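PDB 3SG0: extracellular ligand-binding receptor from Rhodopseudomonas palustris, which binds benzoylformate (phenylglyoxylate) and probably serves as the solute-binding protein of an ABC-type uptake system for lignin-derived aromatic acids. Local coordinates for residues 33-38 against 95-100; 41-46 against 305-310; 319-324 against 338-343; 343-348 against 359-364. One frame throughout, in Å; residues are numbered along the deposited sequence. Where two conformers were deposited one is given.

Contact 1: 33-38 against 95-100; sequences TMSASG and GSSLTP. With 173 (benzoyl-formic acid), chain B.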
loop_
_atom_site.group_PDB
_atom_site.type_symbol
_atom_site.label_atom_id
_atom_site.label_comp_id
_atom_site.label_asym_id
_atom_site.label_seq_id
_atom_site.Cartn_x
_atom_site.Cartn_y
_atom_site.Cartn_z
ATOM N N THR A 33 -8.400 -6.972 -9.017
ATOM C CA THR A 33 -7.526 -8.120 -8.818
ATOM C C THR A 33 -6.706 -7.856 -7.572
ATOM O O THR A 33 -6.149 -6.766 -7.393
ATOM C CB THR A 33 -6.659 -8.415 -10.069
ATOM O OG1 THR A 33 -5.912 -9.627 -9.870
ATOM C CG2 THR A 33 -5.720 -7.268 -10.420
HETATM N N MSE A 34 -6.673 -8.841 -6.676
HETATM C CA MSE A 34 -5.970 -8.682 -5.408
HETATM C C MSE A 34 -5.286 -9.975 -5.027
HETATM O O MSE A 34 -5.675 -11.061 -5.482
HETATM C CB MSE A 34 -6.924 -8.255 -4.294
HETATM C CG MSE A 34 -8.003 -9.279 -3.971
HETATM SE SE MSE A 34 -9.699 -9.012 -4.946
HETATM C CE MSE A 34 -10.305 -7.461 -3.931
ATOM N N SER A 35 -4.263 -9.856 -4.191
ATOM C CA SER A 35 -3.466 -11.010 -3.789
ATOM C C SER A 35 -4.064 -11.654 -2.543
ATOM O O SER A 35 -3.547 -11.522 -1.445
ATOM C CB SER A 35 -2.010 -10.597 -3.555
ATOM O OG SER A 35 -1.472 -9.923 -4.691
ATOM N N ALA A 36 -5.200 -12.316 -2.724
ATOM C CA ALA A 36 -5.939 -12.904 -1.610
ATOM C C ALA A 36 -5.326 -14.208 -1.106
ATOM O O ALA A 36 -5.666 -14.671 -0.019
ATOM C CB ALA A 36 -7.405 -13.100 -1.985
ATOM N N SER A 37 -4.427 -14.792 -1.885
ATOM C CA SER A 37 -3.651 -15.953 -1.469
ATOM C C SER A 37 -2.207 -15.715 -1.905
ATOM O O SER A 37 -1.912 -14.735 -2.599
ATOM C CB SER A 37 -4.213 -17.246 -2.061
ATOM O OG SER A 37 -4.290 -17.177 -3.471
ATOM N N GLY A 38 -1.296 -16.586 -1.482
ATOM C CA GLY A 38 0.123 -16.368 -1.704
ATOM C C GLY A 38 0.707 -15.491 -0.613
ATOM O O GLY A 38 0.031 -15.167 0.359
ATOM N N GLY A 95 -6.117 -2.726 -8.638
ATOM C CA GLY A 95 -5.193 -3.767 -8.209
ATOM C C GLY A 95 -3.772 -3.531 -8.689
ATOM O O GLY A 95 -3.465 -2.496 -9.293
ATOM N N SER A 96 -2.860 -4.450 -8.383
ATOM C CA SER A 96 -3.069 -5.514 -7.420
ATOM C C SER A 96 -2.661 -5.000 -6.034
ATOM O O SER A 96 -2.627 -3.787 -5.786
ATOM C CB SER A 96 -2.250 -6.735 -7.850
ATOM O OG SER A 96 -2.395 -7.825 -6.949
ATOM N N SER A 97 -2.356 -5.935 -5.138
ATOM C CA SER A 97 -1.992 -5.634 -3.760
ATOM C C SER A 97 -0.509 -5.368 -3.574
ATOM O O SER A 97 -0.116 -4.727 -2.596
ATOM C CB SER A 97 -2.339 -6.825 -2.873
ATOM O OG SER A 97 -3.673 -7.269 -3.050
ATOM N N LEU A 98 0.302 -5.920 -4.472
ATOM C CA LEU A 98 1.757 -5.916 -4.336
ATOM C C LEU A 98 2.388 -5.249 -5.538
ATOM O O LEU A 98 1.819 -5.262 -6.633
ATOM C CB LEU A 98 2.314 -7.339 -4.243
ATOM C CG LEU A 98 1.584 -8.341 -3.359
ATOM C CD1 LEU A 98 2.314 -9.688 -3.361
ATOM C CD2 LEU A 98 1.421 -7.813 -1.950
ATOM N N THR A 99 3.579 -4.704 -5.343
ATOM C CA THR A 99 4.278 -4.001 -6.400
ATOM C C THR A 99 4.653 -4.888 -7.597
ATOM O O THR A 99 4.337 -4.538 -8.732
ATOM C CB THR A 99 5.496 -3.242 -5.839
ATOM O OG1 THR A 99 5.039 -2.179 -4.995
ATOM C CG2 THR A 99 6.326 -2.658 -6.957
ATOM N N PRO A 100 5.319 -6.036 -7.377
ATOM C CA PRO A 100 5.678 -6.864 -8.536
ATOM C C PRO A 100 4.451 -7.320 -9.326
ATOM O O PRO A 100 4.506 -7.487 -10.547
ATOM C CB PRO A 100 6.395 -8.072 -7.902
ATOM C CG PRO A 100 5.994 -8.067 -6.450
ATOM C CD PRO A 100 5.798 -6.619 -6.109
HETATM O O1B 173 B . 3.754 -2.760 -2.711
HETATM C C1 173 B . 3.979 -3.828 -2.206
HETATM O O1A 173 B . 4.650 -4.854 -2.860
HETATM C C2 173 B . 3.752 -4.035 -0.733
HETATM O O2 173 B . 4.216 -4.984 -0.176
HETATM C C1G 173 B . 2.878 -3.043 -0.030
HETATM C C2D 173 B . 1.568 -2.614 -0.685
HETATM C C2E 173 B . 0.683 -1.592 -0.001
HETATM C C3 173 B . 1.129 -0.995 1.332
HETATM C C1E 173 B . 2.459 -1.445 1.966
HETATM C C1D 173 B . 3.343 -2.476 1.297
#

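Contact 2: 41-46 against 305-310; sequences AALGQP and TIFGVH. With 173 (benzoyl-formic acid), chain B.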
loop_
_atom_site.group_PDB
_atom_site.type_symbol
_atom_site.label_atom_id
_atom_site.label_comp_id
_atom_site.label_asym_id
_atom_site.label_seq_id
_atom_site.Cartn_x
_atom_site.Cartn_y
_atom_site.Cartn_z
ATOM N N ALA A 41 -1.197 -12.465 1.004
ATOM C CA ALA A 41 -2.535 -12.690 1.553
ATOM C C ALA A 41 -2.948 -11.723 2.658
ATOM O O ALA A 41 -4.129 -11.371 2.745
ATOM C CB ALA A 41 -2.684 -14.131 2.040
ATOM N N ALA A 42 -2.021 -11.308 3.514
ATOM C CA ALA A 42 -2.398 -10.383 4.581
ATOM C C ALA A 42 -2.769 -9.001 4.040
ATOM O O ALA A 42 -3.345 -8.174 4.764
ATOM C CB ALA A 42 -1.297 -10.272 5.614
ATOM N N LEU A 43 -2.429 -8.749 2.776
ATOM C CA LEU A 43 -2.835 -7.525 2.094
ATOM C C LEU A 43 -4.107 -7.759 1.280
ATOM O O LEU A 43 -5.064 -6.985 1.359
ATOM C CB LEU A 43 -1.711 -6.965 1.208
ATOM C CG LEU A 43 -0.417 -6.544 1.919
ATOM C CD1 LEU A 43 0.511 -7.730 2.218
ATOM C CD2 LEU A 43 0.332 -5.493 1.112
ATOM N N GLY A 44 -4.137 -8.828 0.490
ATOM C CA GLY A 44 -5.259 -9.050 -0.404
ATOM C C GLY A 44 -6.520 -9.598 0.228
ATOM O O GLY A 44 -7.619 -9.325 -0.258
ATOM N N GLN A 45 -6.398 -10.381 1.292
ATOM C CA GLN A 45 -7.599 -10.885 1.948
ATOM C C GLN A 45 -8.469 -9.762 2.530
ATOM O O GLN A 45 -9.678 -9.763 2.341
ATOM C CB GLN A 45 -7.265 -11.944 2.999
ATOM C CG GLN A 45 -7.085 -13.314 2.414
ATOM C CD GLN A 45 -8.406 -13.942 1.998
ATOM O OE1 GLN A 45 -9.426 -13.791 2.680
ATOM N NE2 GLN A 45 -8.396 -14.645 0.873
ATOM N N PRO A 46 -7.859 -8.788 3.228
ATOM C CA PRO A 46 -8.648 -7.643 3.699
ATOM C C PRO A 46 -9.348 -6.920 2.547
ATOM O O PRO A 46 -10.478 -6.449 2.699
ATOM C CB PRO A 46 -7.581 -6.747 4.340
ATOM C CG PRO A 46 -6.590 -7.731 4.883
ATOM C CD PRO A 46 -6.508 -8.798 3.819
ATOM N N THR A 305 -8.353 -4.641 8.749
ATOM C CA THR A 305 -6.984 -4.150 8.815
ATOM C C THR A 305 -6.769 -3.114 7.712
ATOM O O THR A 305 -7.595 -2.951 6.802
ATOM C CB THR A 305 -5.961 -5.281 8.696
ATOM O OG1 THR A 305 -6.033 -5.832 7.375
ATOM C CG2 THR A 305 -6.241 -6.370 9.731
ATOM N N ILE A 306 -5.649 -2.411 7.795
ATOM C CA ILE A 306 -5.409 -1.274 6.926
ATOM C C ILE A 306 -5.481 -1.631 5.443
ATOM O O ILE A 306 -5.882 -0.811 4.618
ATOM C CB ILE A 306 -4.045 -0.616 7.226
ATOM C CG1 ILE A 306 -3.929 0.729 6.514
ATOM C CG2 ILE A 306 -2.895 -1.545 6.858
ATOM C CD1 ILE A 306 -2.680 1.508 6.893
ATOM N N PHE A 307 -5.091 -2.846 5.072
ATOM C CA PHE A 307 -4.991 -3.146 3.651
ATOM C C PHE A 307 -6.322 -3.057 2.925
ATOM O O PHE A 307 -6.356 -2.715 1.749
ATOM C CB PHE A 307 -4.207 -4.437 3.417
ATOM C CG PHE A 307 -2.803 -4.307 3.888
ATOM C CD1 PHE A 307 -2.395 -4.834 5.106
ATOM C CD2 PHE A 307 -1.911 -3.532 3.167
ATOM C CE1 PHE A 307 -1.099 -4.624 5.564
ATOM C CE2 PHE A 307 -0.620 -3.320 3.627
ATOM C CZ PHE A 307 -0.217 -3.860 4.824
ATOM N N GLY A 308 -7.423 -3.307 3.630
ATOM C CA GLY A 308 -8.733 -3.126 3.033
ATOM C C GLY A 308 -9.001 -1.672 2.667
ATOM O O GLY A 308 -9.731 -1.367 1.715
ATOM N N VAL A 309 -8.411 -0.756 3.429
ATOM C CA VAL A 309 -8.641 0.663 3.192
ATOM C C VAL A 309 -7.998 1.129 1.891
ATOM O O VAL A 309 -8.383 2.159 1.351
ATOM C CB VAL A 309 -8.235 1.540 4.408
ATOM C CG1 VAL A 309 -6.837 2.137 4.238
ATOM C CG2 VAL A 309 -9.262 2.645 4.612
ATOM N N HIS A 310 -7.044 0.372 1.367
ATOM C CA HIS A 310 -6.454 0.739 0.080
ATOM C C HIS A 310 -7.469 0.539 -1.034
ATOM O O HIS A 310 -7.475 1.290 -2.016
ATOM C CB HIS A 310 -5.140 -0.016 -0.125
ATOM C CG HIS A 310 -4.169 0.311 0.953
ATOM N ND1 HIS A 310 -3.157 -0.511 1.411
ATOM C CD2 HIS A 310 -4.129 1.426 1.713
ATOM C CE1 HIS A 310 -2.527 0.104 2.404
ATOM N NE2 HIS A 310 -3.095 1.280 2.597
HETATM O O1B 173 B . 3.754 -2.760 -2.711
HETATM C C1 173 B . 3.979 -3.828 -2.206
HETATM O O1A 173 B . 4.650 -4.854 -2.860
HETATM C C2 173 B . 3.752 -4.035 -0.733
HETATM O O2 173 B . 4.216 -4.984 -0.176
HETATM C C1G 173 B . 2.878 -3.043 -0.030
HETATM C C2D 173 B . 1.568 -2.614 -0.685
HETATM C C2E 173 B . 0.683 -1.592 -0.001
HETATM C C3 173 B . 1.129 -0.995 1.332
HETATM C C1E 173 B . 2.459 -1.445 1.966
HETATM C C1D 173 B . 3.343 -2.476 1.297
HETATM O O HOH W 1 -4.210 -8.084 7.312
#

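Contact 3: 319-324 against 338-343; sequences ENAIPA and AAIRDQ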
loop_
_atom_site.group_PDB
_atom_site.type_symbol
_atom_site.label_atom_id
_atom_site.label_comp_id
_atom_site.label_asym_id
_atom_site.label_seq_id
_atom_site.Cartn_x
_atom_site.Cartn_y
_atom_site.Cartn_z
ATOM N N GLU A 319 -15.619 7.047 -6.855
ATOM C CA GLU A 319 -16.960 7.519 -6.553
ATOM C C GLU A 319 -17.065 9.028 -6.727
ATOM O O GLU A 319 -18.077 9.530 -7.228
ATOM C CB GLU A 319 -17.353 7.111 -5.128
ATOM C CG GLU A 319 -18.742 7.532 -4.697
ATOM C CD GLU A 319 -19.111 6.978 -3.332
ATOM O OE1 GLU A 319 -18.214 6.884 -2.466
ATOM O OE2 GLU A 319 -20.294 6.632 -3.122
ATOM N N ASN A 320 -16.035 9.758 -6.313
ATOM C CA ASN A 320 -16.043 11.207 -6.433
ATOM C C ASN A 320 -16.002 11.659 -7.875
ATOM O O ASN A 320 -16.504 12.737 -8.185
ATOM C CB ASN A 320 -14.883 11.831 -5.660
ATOM C CG ASN A 320 -15.098 11.794 -4.159
ATOM O OD1 ASN A 320 -16.191 11.479 -3.680
ATOM N ND2 ASN A 320 -14.060 12.119 -3.409
ATOM N N ALA A 321 -15.421 10.851 -8.755
ATOM C CA ALA A 321 -15.252 11.213 -10.160
ATOM C C ALA A 321 -16.446 10.832 -11.028
ATOM O O ALA A 321 -16.652 11.411 -12.098
ATOM C CB ALA A 321 -14.008 10.549 -10.701
ATOM N N ILE A 322 -17.223 9.850 -10.596
ATOM C CA ILE A 322 -18.280 9.299 -11.436
ATOM C C ILE A 322 -19.385 10.289 -11.840
ATOM O O ILE A 322 -19.792 10.302 -12.995
ATOM C CB ILE A 322 -18.845 7.996 -10.822
ATOM C CG1 ILE A 322 -17.911 6.822 -11.156
ATOM C CG2 ILE A 322 -20.259 7.716 -11.324
ATOM C CD1 ILE A 322 -18.165 5.550 -10.359
ATOM N N PRO A 323 -19.876 11.120 -10.909
ATOM C CA PRO A 323 -20.959 12.018 -11.331
ATOM C C PRO A 323 -20.544 12.931 -12.490
ATOM O O PRO A 323 -21.316 13.118 -13.433
ATOM C CB PRO A 323 -21.271 12.796 -10.051
ATOM C CG PRO A 323 -20.974 11.793 -8.958
ATOM C CD PRO A 323 -19.723 11.095 -9.442
ATOM N N ALA A 324 -19.345 13.497 -12.439
ATOM C CA ALA A 324 -18.882 14.309 -13.556
ATOM C C ALA A 324 -18.735 13.481 -14.827
ATOM O O ALA A 324 -19.099 13.928 -15.919
ATOM C CB ALA A 324 -17.570 15.011 -13.217
ATOM N N ALA A 338 -12.403 7.570 -20.005
ATOM C CA ALA A 338 -11.499 8.702 -20.170
ATOM C C ALA A 338 -11.918 9.850 -19.261
ATOM O O ALA A 338 -11.078 10.565 -18.725
ATOM C CB ALA A 338 -11.448 9.153 -21.629
ATOM N N ALA A 339 -13.228 10.042 -19.098
ATOM C CA ALA A 339 -13.722 11.094 -18.223
ATOM C C ALA A 339 -13.356 10.799 -16.772
ATOM O O ALA A 339 -12.984 11.696 -16.026
ATOM C CB ALA A 339 -15.227 11.271 -18.382
ATOM N N ILE A 340 -13.458 9.539 -16.358
ATOM C CA ILE A 340 -13.000 9.186 -15.017
ATOM C C ILE A 340 -11.514 9.507 -14.849
ATOM O O ILE A 340 -11.108 10.099 -13.850
ATOM C CB ILE A 340 -13.271 7.713 -14.683
ATOM C CG1 ILE A 340 -14.782 7.463 -14.618
ATOM C CG2 ILE A 340 -12.612 7.339 -13.357
ATOM C CD1 ILE A 340 -15.152 6.019 -14.409
ATOM N N ARG A 341 -10.707 9.101 -15.826
ATOM C CA ARG A 341 -9.275 9.376 -15.769
ATOM C C ARG A 341 -9.015 10.880 -15.639
ATOM O O ARG A 341 -8.181 11.309 -14.835
ATOM C CB ARG A 341 -8.570 8.818 -17.012
ATOM C CG ARG A 341 -7.037 8.730 -16.883
ATOM C CD ARG A 341 -6.293 9.184 -18.147
ATOM N NE ARG A 341 -6.503 10.610 -18.368
ATOM C CZ ARG A 341 -5.835 11.577 -17.747
ATOM N NH1 ARG A 341 -4.847 11.283 -16.910
ATOM N NH2 ARG A 341 -6.134 12.852 -17.980
ATOM N N ASP A 342 -9.712 11.677 -16.446
ATOM C CA ASP A 342 -9.566 13.134 -16.411
ATOM C C ASP A 342 -9.969 13.712 -15.061
ATOM O O ASP A 342 -9.338 14.639 -14.551
ATOM C CB ASP A 342 -10.440 13.803 -17.488
ATOM C CG ASP A 342 -9.939 13.580 -18.909
ATOM O OD1 ASP A 342 -8.755 13.258 -19.114
ATOM O OD2 ASP A 342 -10.745 13.765 -19.848
ATOM N N GLN A 343 -11.045 13.187 -14.490
ATOM C CA GLN A 343 -11.589 13.759 -13.271
ATOM C C GLN A 343 -10.753 13.439 -12.030
ATOM O O GLN A 343 -10.578 14.295 -11.161
ATOM C CB GLN A 343 -13.032 13.297 -13.075
ATOM C CG GLN A 343 -14.007 13.864 -14.097
ATOM C CD GLN A 343 -13.998 15.383 -14.124
ATOM O OE1 GLN A 343 -14.180 16.031 -13.092
ATOM N NE2 GLN A 343 -13.763 15.959 -15.301
#

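Contact 4: 343-348 against 359-364; sequences QIEKSK and MTPDNH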
loop_
_atom_site.group_PDB
_atom_site.type_symbol
_atom_site.label_atom_id
_atom_site.label_comp_id
_atom_site.label_asym_id
_atom_site.label_seq_id
_atom_site.Cartn_x
_atom_site.Cartn_y
_atom_site.Cartn_z
ATOM N N GLN A 343 -11.045 13.187 -14.490
ATOM C CA GLN A 343 -11.589 13.759 -13.271
ATOM C C GLN A 343 -10.753 13.439 -12.030
ATOM O O GLN A 343 -10.578 14.295 -11.161
ATOM C CB GLN A 343 -13.032 13.297 -13.075
ATOM C CG GLN A 343 -14.007 13.864 -14.097
ATOM C CD GLN A 343 -13.998 15.383 -14.124
ATOM O OE1 GLN A 343 -14.180 16.031 -13.092
ATOM N NE2 GLN A 343 -13.763 15.959 -15.301
ATOM N N ILE A 344 -10.230 12.217 -11.921
ATOM C CA ILE A 344 -9.466 11.870 -10.722
ATOM C C ILE A 344 -8.223 12.754 -10.620
ATOM O O ILE A 344 -7.809 13.148 -9.536
ATOM C CB ILE A 344 -9.114 10.379 -10.681
ATOM C CG1 ILE A 344 -10.405 9.557 -10.584
ATOM C CG2 ILE A 344 -8.190 10.091 -9.507
ATOM C CD1 ILE A 344 -10.194 8.056 -10.640
ATOM N N GLU A 345 -7.660 13.095 -11.774
ATOM C CA GLU A 345 -6.480 13.935 -11.878
ATOM C C GLU A 345 -6.689 15.324 -11.283
ATOM O O GLU A 345 -5.715 16.016 -10.987
ATOM C CB GLU A 345 -6.126 14.050 -13.365
ATOM C CG GLU A 345 -4.775 14.606 -13.696
ATOM C CD GLU A 345 -4.392 14.237 -15.111
ATOM O OE1 GLU A 345 -3.525 13.360 -15.257
ATOM O OE2 GLU A 345 -4.964 14.807 -16.074
ATOM N N LYS A 346 -7.951 15.714 -11.119
ATOM C CA LYS A 346 -8.322 17.036 -10.607
ATOM C C LYS A 346 -8.656 17.020 -9.119
ATOM O O LYS A 346 -8.975 18.064 -8.544
ATOM C CB LYS A 346 -9.534 17.572 -11.365
ATOM C CG LYS A 346 -9.338 17.696 -12.860
ATOM C CD LYS A 346 -10.642 18.105 -13.530
ATOM C CE LYS A 346 -10.551 18.006 -15.037
ATOM N NZ LYS A 346 -11.847 18.382 -15.668
ATOM N N SER A 347 -8.604 15.850 -8.493
ATOM C CA SER A 347 -8.965 15.725 -7.079
ATOM C C SER A 347 -8.011 16.517 -6.191
ATOM O O SER A 347 -6.800 16.381 -6.306
ATOM C CB SER A 347 -8.978 14.249 -6.681
ATOM O OG SER A 347 -9.368 14.085 -5.327
ATOM N N LYS A 348 -8.565 17.333 -5.293
ATOM C CA LYS A 348 -7.772 18.227 -4.451
ATOM C C LYS A 348 -8.229 18.213 -2.999
ATOM O O LYS A 348 -9.408 18.000 -2.711
ATOM C CB LYS A 348 -7.861 19.679 -4.955
ATOM C CG LYS A 348 -7.484 19.904 -6.410
ATOM C CD LYS A 348 -6.003 19.677 -6.664
ATOM C CE LYS A 348 -5.627 20.103 -8.078
ATOM N NZ LYS A 348 -4.171 19.934 -8.344
HETATM N N MSE A 359 -4.101 15.452 -6.201
HETATM C CA MSE A 359 -3.652 14.933 -7.494
HETATM C C MSE A 359 -3.274 16.068 -8.423
HETATM O O MSE A 359 -3.835 17.165 -8.335
HETATM C CB MSE A 359 -4.762 14.121 -8.150
HETATM C CG MSE A 359 -5.175 12.897 -7.371
HETATM SE SE MSE A 359 -3.692 11.631 -7.242
HETATM C CE MSE A 359 -4.680 10.124 -6.575
ATOM N N THR A 360 -2.340 15.804 -9.330
ATOM C CA THR A 360 -2.017 16.743 -10.399
ATOM C C THR A 360 -1.729 15.912 -11.647
ATOM O O THR A 360 -1.601 14.688 -11.565
ATOM C CB THR A 360 -0.759 17.567 -10.098
ATOM O OG1 THR A 360 0.381 16.710 -10.178
ATOM C CG2 THR A 360 -0.831 18.230 -8.720
ATOM N N PRO A 361 -1.588 16.559 -12.810
ATOM C CA PRO A 361 -1.271 15.764 -14.004
ATOM C C PRO A 361 0.039 14.981 -13.878
ATOM O O PRO A 361 0.176 13.917 -14.497
ATOM C CB PRO A 361 -1.199 16.829 -15.109
ATOM C CG PRO A 361 -2.156 17.881 -14.641
ATOM C CD PRO A 361 -1.934 17.950 -13.150
ATOM N N ASP A 362 0.988 15.469 -13.089
ATOM C CA ASP A 362 2.265 14.784 -12.945
ATOM C C ASP A 362 2.371 13.908 -11.700
ATOM O O ASP A 362 3.227 13.018 -11.630
ATOM C CB ASP A 362 3.416 15.783 -13.005
ATOM C CG ASP A 362 3.585 16.368 -14.389
ATOM O OD1 ASP A 362 3.616 15.575 -15.356
ATOM O OD2 ASP A 362 3.649 17.609 -14.512
ATOM N N ASN A 363 1.489 14.141 -10.736
ATOM C CA ASN A 363 1.495 13.391 -9.488
ATOM C C ASN A 363 0.182 12.645 -9.300
ATOM O O ASN A 363 -0.822 13.222 -8.885
ATOM C CB ASN A 363 1.767 14.312 -8.300
ATOM C CG ASN A 363 1.980 13.535 -7.025
ATOM O OD1 ASN A 363 1.735 12.327 -6.977
ATOM N ND2 ASN A 363 2.418 14.220 -5.971
ATOM N N HIS A 364 0.202 11.358 -9.634
ATOM C CA HIS A 364 -0.977 10.513 -9.514
ATOM C C HIS A 364 -0.986 9.710 -8.208
ATOM O O HIS A 364 -1.751 8.755 -8.057
ATOM C CB HIS A 364 -1.095 9.596 -10.722
ATOM C CG HIS A 364 -1.670 10.259 -11.932
ATOM N ND1 HIS A 364 -2.161 9.531 -12.994
ATOM C CD2 HIS A 364 -1.861 11.564 -12.249
ATOM C CE1 HIS A 364 -2.635 10.358 -13.911
ATOM N NE2 HIS A 364 -2.459 11.597 -13.488
#

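Contact 1: 33-38 against 95-100
Residues 33-35 and 95-98 run roughly side by side, their directions 23° apart, with Thr33 facing Gly95 and Met34 facing Ser96. This is the ligand-side rim of the mixed sheet in one lobe of a periplasmic binding protein, where strands 28-34 and 92-94 give way to loops and to helix 99-111. Thr33 O takes two CA-H...O contacts, from Gly95 CA and, straighter, from Ser96 CA at 3.3 Å. A side chain at Gly95 would run into that carbonyl. The peptide bond between Gly95 and Ser96 is cis. One side-chain hydrogen bond crosses the contact: Ser35 N donates to Ser97 OG at 2.9 Å, almost straight at 176°. Ser97 OG stands beside its own backbone N (chi1 -51°), and Gln47 OE1 holds it as well. Ser35 OG and Ser96 OG approach to 3.2 Å, and both are hydrogen-bonded to the carboxylate of Asp70, which also takes Thr33 OG1. One carboxylate outside the two segments thus ties them together. Ser35 OG also lies 3.7 Å from Leu98 CG. Leu98 is the N-cap residue of helix 99-111, and the bound benzoylformate lies at that helix end, where the helix dipole would probably help to stabilise its carboxylate. Thr99 grips both carboxylate oxygens: its N reaches O1A at 2.7 Å, and its OG1 donates to O1B at 2.7 Å.

Contact 2: 41-46 against 305-310
Ala42 O meets Phe307 CD1 at 3.5 Å where helix 41-50 crosses the start of helix 306-328. In this periplasmic-binding-protein fold the crossing forms part of the aromatic end of the benzoylformate pocket. The short helical segments cross at -59°, with axes 7.5 Å apart at closest. Ala42 O also accepts a hydrogen bond from a water, and that water accepts one from Thr305 OG1 at 2.9 Å. Leu43 comes next and meets the Phe307 ring. Its CG sits over the centre of one face of the Phe307 ring, 3.6 Å from the centroid, in a CH-pi contact. Leu43 CD2 lies toward the rim, 3.5 Å from Phe307 CE2, and also touches the ligand ring at C2D. Ile306 CG2 covers the opposite face of Phe307, offset toward the rim, so the ring is clamped between two aliphatic groups. An alanine in place of Phe307 would probably leave Leu43 CG without its aromatic face and open a gap beside the phenyl group of the ligand. Further along, Pro46 packs with CG 3.2 Å from Thr305 OG1. Its CB faces Gly308 N, where the lack of a side chain matters, since a CB on Gly308 would crowd Pro46 O. Phe307 presents its edge to the ligand, with CE2 3.7 Å from C3 of benzoylformate.

Contact 3: 319-324 against 338-343
Ala321 CB meets Gln343 CB at 3.8 Å, at the point where the two helix backbones come nearest within these segments. The short segments cross at 122°, with their axes 8.6 Å apart. Gln343 has CG anti to its carbonyl carbon (chi1 -68°), and the chain then bends at chi2 (-57°). CG and the amide carbon CD end up beside Ala324 CB, with CD 3.7 Å from that methyl. An alanine at Gln343 would keep the CB contact with Ala321 but would probably leave the Ala324 methyl without its cover and open a gap at the edge of the interface. Ile340 lies one turn before Gln343. Its CG2 faces Ala321 CB at 4.4 Å, while its extended branch brings CD1 to Ile322 CG1 at 4.3 Å. Away from the interface, Arg341 NH2 makes a salt bridge to Asp342 OD1 at 2.9 Å. Two alanines of one helix receive Gln343 and Ile340 of the other, and Ile322 adds a contact to Ile340, in a steeply crossed pair of helices, 306-328 and 334-344, consecutive in the chain of this periplasmic binding protein.

Contact 4: 343-348 against 359-364
Glu345 and His364 meet in a His-carboxylate hydrogen bond that joins the turn that follows helix 334-344 to the loop between strands 355-357 and 373-378. Ile344 to Ser347 form a type I beta turn here, in the outer part of a periplasmic binding protein. Glu345 CG is anti to the backbone N (chi1 -166°), and the chain stays extended beyond it, past Pro361 CA. His364 NE2 donates to Glu345 OE1 at 2.7 Å. The oxygen lies in the plane of the imidazole and uses its anti lone pair, while the carboxylate and ring planes are turned 49° apart. Arg341 makes a salt bridge to the same OE1, which would probably help to keep the carboxylate charged. His364 ND1 is hydrogen-bonded to Val136 O and the ring stacks on Tyr137, so both ring nitrogens are held. Met359, a selenomethionine, is held through its backbone. Met359 N donates to Ser347 O at 2.9 Å. Met359 CB and CG pack on the turn, CG lying 3.4 Å from Ile344 O, and the side chain then bends at chi2 to lead its end away. Thr360 OG1 accepts from Asn363 N at 2.9 Å in an ST motif that shapes the loop. Lys348 crosses Thr360 at about a right angle, its NZ 3.8 Å from Thr360 CG2. The same NZ donates to Met359 O at 2.8 Å, in the plane of that carbonyl.

The four contacts form two pairs. Contacts 1 and 2 have centres 10 Å apart and both touch benzoylformate. Strand 28-34 leads into helix 41-50, and the segments of contacts 1 and 2 alternate along the chain. Ala36 O and Gln45 NE2 join them, probably by a hydrogen bond. Contacts 3 and 4 follow in series, with centres 11 Å apart, sharing helix 334-344 and Gln343. They lie about 24 to 25 Å, centre to centre, from the first pair and do not touch it. Helix 306-328 spans this distance: its start lines the pocket in contact 2, and its later turns pack in contact 3. One helix thus links the ligand site with the outer part of the protein.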